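Local atomic coordinates of transcriptional regulator (Pseudomonas aeruginosa, PDB entry 3E7Q), a protein that probably acts as a TetR-family transcriptional repressor, binding cis-regulatory DNA through an N-terminal helix-turn-helix domain. Residues D82-P85 with P90-S93; A25-H30 with L114-A119. All blocks are in the same frame, centred on the assembly; numbering follows the deposited sequence.

Contact 1 (D82-P85 with P90-S93); sequences DTAP and PRLS
A84 and P85 meet P90 and R91 where the chain leaves helix 58-82 and turns into helix 88-99. The backbones run closest at A84 and R91, whose CA atoms lie 5.3 Å apart, and together the two segments bury 199 Å². The compact part is close non-bonded packing, of carbon on carbon and of carbon on carbonyl oxygen. The methyl of A84 points at the first turn of the helix and rests on its backbone: CB is 3.9 Å from P90 O and equally far from R91 CA, so it touches main chain more than side chain. Three residues from the end of the preceding helix, the P85 carbonyl reaches the root of the arginine: P85 O stands 3.5 Å from R91 CG, a methylene. On the inner side of helix 88-99, L92 turns away from the loop and packs on L141, V144 and L148 of helix 124-152.

The solvent-facing side lies at the prolines, both exposed. They form the closest apolar side-chain pair, P85 CB lying 3.7 Å from P90 CB, with the rings set at a slant rather than stacked flat. The loose part is the arginine beyond CG. With CG anti to its carbonyl carbon (chi1 -61°), R91 runs extended to NE, which carries the guanidinium past the P85 carbonyl, obliquely to P85 O, toward the D82 end of the loop. There D82 OD1 and R91 NH2 remain 6.0 Å apart, an attraction at most weak and long-range.

No hydrogen bond or salt bridge joins these two segments. Non-directional packing therefore sets how closely they fit, the four-residue connection keeps them near each other, and directional bonds hold the helix elsewhere: R91 NH1 to Q147 and S93 OG to E194.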
loop_
_atom_site.group_PDB
_atom_site.type_symbol
_atom_site.label_atom_id
_atom_site.label_comp_id
_atom_site.label_asym_id
_atom_site.label_seq_id
_atom_site.Cartn_x
_atom_site.Cartn_y
_atom_site.Cartn_z
ATOM N N ASP B 82 5.509 -23.855 8.618
ATOM C CA ASP B 82 5.818 -24.965 9.529
ATOM C C ASP B 82 5.244 -26.311 9.149
ATOM O O ASP B 82 5.787 -27.349 9.564
ATOM C CB ASP B 82 5.378 -24.633 10.965
ATOM C CG ASP B 82 6.242 -23.541 11.598
ATOM O OD1 ASP B 82 7.340 -23.216 11.028
ATOM O OD2 ASP B 82 5.814 -22.995 12.654
ATOM N N THR B 83 4.141 -26.297 8.412
ATOM C CA THR B 83 3.450 -27.511 8.077
ATOM C C THR B 83 3.633 -27.846 6.587
ATOM O O THR B 83 2.951 -28.734 6.068
ATOM C CB THR B 83 1.916 -27.429 8.435
ATOM O OG1 THR B 83 1.277 -26.432 7.629
ATOM C CG2 THR B 83 1.694 -27.118 9.929
ATOM N N ALA B 84 4.516 -27.108 5.907
ATOM C CA ALA B 84 4.872 -27.395 4.537
ATOM C C ALA B 84 6.029 -28.409 4.533
ATOM O O ALA B 84 6.843 -28.393 5.458
ATOM C CB ALA B 84 5.280 -26.136 3.818
ATOM N N PRO B 85 6.093 -29.289 3.495
ATOM C CA PRO B 85 7.322 -30.042 3.103
ATOM C C PRO B 85 8.586 -29.247 3.375
ATOM O O PRO B 85 8.639 -27.994 3.192
ATOM C CB PRO B 85 7.164 -30.216 1.603
ATOM C CG PRO B 85 5.711 -30.345 1.400
ATOM C CD PRO B 85 4.983 -29.652 2.599
ATOM N N PRO B 90 8.968 -25.442 -1.412
ATOM C CA PRO B 90 7.653 -25.835 -0.902
ATOM C C PRO B 90 7.116 -24.934 0.255
ATOM O O PRO B 90 5.933 -24.617 0.257
ATOM C CB PRO B 90 7.857 -27.284 -0.471
ATOM C CG PRO B 90 9.009 -27.768 -1.248
ATOM C CD PRO B 90 9.924 -26.540 -1.298
ATOM N N ARG B 91 8.006 -24.513 1.161
ATOM C CA ARG B 91 7.721 -23.542 2.234
ATOM C C ARG B 91 7.339 -22.145 1.696
ATOM O O ARG B 91 6.368 -21.540 2.167
ATOM C CB ARG B 91 8.919 -23.390 3.183
ATOM C CG ARG B 91 9.350 -24.625 3.926
ATOM C CD ARG B 91 10.443 -24.359 4.967
ATOM N NE ARG B 91 10.297 -25.326 6.050
ATOM C CZ ARG B 91 11.287 -25.748 6.859
ATOM N NH1 ARG B 91 12.528 -25.253 6.760
ATOM N NH2 ARG B 91 11.051 -26.688 7.793
ATOM N N LEU B 92 8.082 -21.641 0.711
ATOM C CA LEU B 92 7.693 -20.390 0.044
ATOM C C LEU B 92 6.306 -20.513 -0.664
ATOM O O LEU B 92 5.496 -19.608 -0.555
ATOM C CB LEU B 92 8.745 -19.882 -0.973
ATOM C CG LEU B 92 10.037 -19.251 -0.445
ATOM C CD1 LEU B 92 11.017 -19.161 -1.535
ATOM C CD2 LEU B 92 9.816 -17.884 0.257
ATOM N N SER B 93 6.078 -21.602 -1.389
ATOM C CA SER B 93 4.775 -21.859 -2.038
ATOM C C SER B 93 3.638 -21.939 -1.088
ATOM O O SER B 93 2.569 -21.471 -1.402
ATOM C CB SER B 93 4.802 -23.154 -2.847
ATOM O OG SER B 93 5.884 -23.053 -3.716
#

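Contact 2 (A25-H30 with L114-A119); sequences ACLKRH and LAFWGA
L27 of helix 12-34 projects toward helix 110-120 and supplies every contact made from its side. The interactions across the segments are all apolar, and they divide into aliphatic and aromatic.

The aliphatic part is L27 against A115. Their CA atoms are the nearest of the interface, 6.4 Å apart, and the small methyl allows this approach: L27 CB is 4.0 Å from A115 CB, and the CD2 branch also meets that methyl, at 4.1 Å.

The aromatic part uses the other branch. L27 CD1 comes to 3.6 Å from F116 CE1, approaching the ring obliquely, with the two side chains crossing at about a right angle. The CA-CB bond of F116 does not aim at the leucine; a chi1 of -62°, CG anti to the carbonyl carbon, turns the ring so that its CE1 corner reaches L27 CD1. The same ring stacks with Y66 and touches L24, and V62 of helix 58-82 packs on both L27 and F116, closing a three-helix cluster.

Two charged residues of 25-30 turn elsewhere: K28 points away from 114-119, and R29 NE forms a salt bridge with E43 OE2 in helix 37-44, part of the predicted helix-turn-helix. Buried leucine, alanine and phenylalanine thus join the predicted DNA-binding domain to the C-terminal helical domain, the regulatory one in TetR-family relatives, an interdomain junction characteristic of that fold.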
loop_
_atom_site.group_PDB
_atom_site.type_symbol
_atom_site.label_atom_id
_atom_site.label_comp_id
_atom_site.label_asym_id
_atom_site.label_seq_id
_atom_site.Cartn_x
_atom_site.Cartn_y
_atom_site.Cartn_z
ATOM N N ALA B 25 -13.960 -1.490 13.608
ATOM C CA ALA B 25 -15.229 -1.057 12.981
ATOM C C ALA B 25 -15.302 0.424 12.972
ATOM O O ALA B 25 -15.687 1.032 11.977
ATOM C CB ALA B 25 -16.512 -1.661 13.734
ATOM N N CYS B 26 -14.917 1.017 14.088
ATOM C CA CYS B 26 -14.763 2.463 14.128
ATOM C C CYS B 26 -13.736 3.037 13.136
ATOM O O CYS B 26 -13.996 4.103 12.540
ATOM C CB CYS B 26 -14.427 2.903 15.529
ATOM S SG CYS B 26 -14.186 4.641 15.614
ATOM N N LEU B 27 -12.585 2.363 12.968
ATOM C CA LEU B 27 -11.589 2.799 12.018
ATOM C C LEU B 27 -12.094 2.735 10.572
ATOM O O LEU B 27 -11.791 3.622 9.758
ATOM C CB LEU B 27 -10.324 1.945 12.123
ATOM C CG LEU B 27 -9.444 2.073 13.359
ATOM C CD1 LEU B 27 -8.436 0.954 13.324
ATOM C CD2 LEU B 27 -8.771 3.464 13.514
ATOM N N LYS B 28 -12.833 1.665 10.265
ATOM C CA LYS B 28 -13.431 1.448 8.953
ATOM C C LYS B 28 -14.490 2.475 8.648
ATOM O O LYS B 28 -14.658 2.792 7.483
ATOM C CB LYS B 28 -13.996 0.013 8.809
ATOM C CG LYS B 28 -14.946 -0.225 7.585
ATOM C CD LYS B 28 -14.926 -1.675 7.067
ATOM C CE LYS B 28 -16.076 -1.912 6.030
ATOM N NZ LYS B 28 -15.940 -3.200 5.228
ATOM N N ARG B 29 -15.138 3.044 9.671
ATOM C CA ARG B 29 -16.211 4.037 9.478
ATOM C C ARG B 29 -15.788 5.512 9.610
ATOM O O ARG B 29 -16.370 6.389 8.962
ATOM C CB ARG B 29 -17.344 3.759 10.484
ATOM C CG ARG B 29 -18.351 4.882 10.699
ATOM C CD ARG B 29 -19.230 4.545 11.829
ATOM N NE ARG B 29 -20.013 3.343 11.542
ATOM C CZ ARG B 29 -21.315 3.322 11.229
ATOM N NH1 ARG B 29 -22.029 4.449 11.154
ATOM N NH2 ARG B 29 -21.912 2.151 10.986
ATOM N N HIS B 30 -14.799 5.811 10.446
ATOM C CA HIS B 30 -14.459 7.189 10.699
ATOM C C HIS B 30 -13.071 7.542 10.268
ATOM O O HIS B 30 -12.691 8.702 10.351
ATOM C CB HIS B 30 -14.613 7.510 12.183
ATOM C CG HIS B 30 -16.001 7.316 12.687
ATOM N ND1 HIS B 30 -17.061 8.090 12.255
ATOM C CD2 HIS B 30 -16.513 6.428 13.573
ATOM C CE1 HIS B 30 -18.164 7.693 12.867
ATOM N NE2 HIS B 30 -17.860 6.692 13.677
ATOM N N LEU B 114 -5.241 0.544 6.115
ATOM C CA LEU B 114 -5.080 1.881 5.623
ATOM C C LEU B 114 -5.082 2.927 6.774
ATOM O O LEU B 114 -4.295 3.855 6.804
ATOM C CB LEU B 114 -6.126 2.167 4.568
ATOM C CG LEU B 114 -6.021 1.484 3.198
ATOM C CD1 LEU B 114 -7.253 1.919 2.428
ATOM C CD2 LEU B 114 -4.808 1.883 2.455
ATOM N N ALA B 115 -5.931 2.686 7.757
ATOM C CA ALA B 115 -6.042 3.520 8.931
ATOM C C ALA B 115 -4.790 3.373 9.828
ATOM O O ALA B 115 -4.298 4.384 10.349
ATOM C CB ALA B 115 -7.359 3.192 9.712
ATOM N N PHE B 116 -4.280 2.147 10.004
ATOM C CA PHE B 116 -3.021 1.925 10.775
ATOM C C PHE B 116 -1.800 2.625 10.164
ATOM O O PHE B 116 -0.982 3.260 10.835
ATOM C CB PHE B 116 -2.691 0.429 10.854
ATOM C CG PHE B 116 -3.729 -0.440 11.574
ATOM C CD1 PHE B 116 -4.377 -0.016 12.711
ATOM C CD2 PHE B 116 -3.961 -1.728 11.123
ATOM C CE1 PHE B 116 -5.275 -0.827 13.374
ATOM C CE2 PHE B 116 -4.856 -2.546 11.760
ATOM C CZ PHE B 116 -5.531 -2.071 12.915
ATOM N N TRP B 117 -1.660 2.465 8.867
ATOM C CA TRP B 117 -0.590 3.066 8.135
ATOM C C TRP B 117 -0.608 4.581 8.160
ATOM O O TRP B 117 0.426 5.204 8.055
ATOM C CB TRP B 117 -0.686 2.581 6.720
ATOM C CG TRP B 117 -0.330 1.185 6.553
ATOM C CD1 TRP B 117 0.437 0.432 7.387
ATOM C CD2 TRP B 117 -0.674 0.341 5.456
ATOM N NE1 TRP B 117 0.598 -0.801 6.867
ATOM C CE2 TRP B 117 -0.032 -0.883 5.668
ATOM C CE3 TRP B 117 -1.421 0.520 4.292
ATOM C CZ2 TRP B 117 -0.166 -1.964 4.789
ATOM C CZ3 TRP B 117 -1.560 -0.516 3.431
ATOM C CH2 TRP B 117 -0.919 -1.753 3.666
ATOM N N GLY B 118 -1.790 5.193 8.265
ATOM C CA GLY B 118 -1.867 6.645 8.387
ATOM C C GLY B 118 -1.465 7.108 9.775
ATOM O O GLY B 118 -0.921 8.188 9.927
ATOM N N ALA B 119 -1.754 6.302 10.785
ATOM C CA ALA B 119 -1.356 6.581 12.146
ATOM C C ALA B 119 0.162 6.355 12.381
ATOM O O ALA B 119 0.669 6.801 13.392
ATOM C CB ALA B 119 -2.165 5.746 13.082
#

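The centres of contacts 1 and 2 lie 33 Å apart on opposite sides of the chain's centre, and their nearest atoms are separated by about 19 Å. In sequence they are nested: 25-30 comes first, then 82-85 and 90-93, then 114-119, so the chain completes the local turn of contact 1 before contact 2 closes the larger loop. Helix 58-82 connects them physically, since V62 and Y66 near its start pack at contact 2 while the loop that follows its end makes contact 1. This layout sets a surface turn at one end of that helix and a buried domain junction at the other, consistent with a TetR-type regulator whose helices bridge two domains.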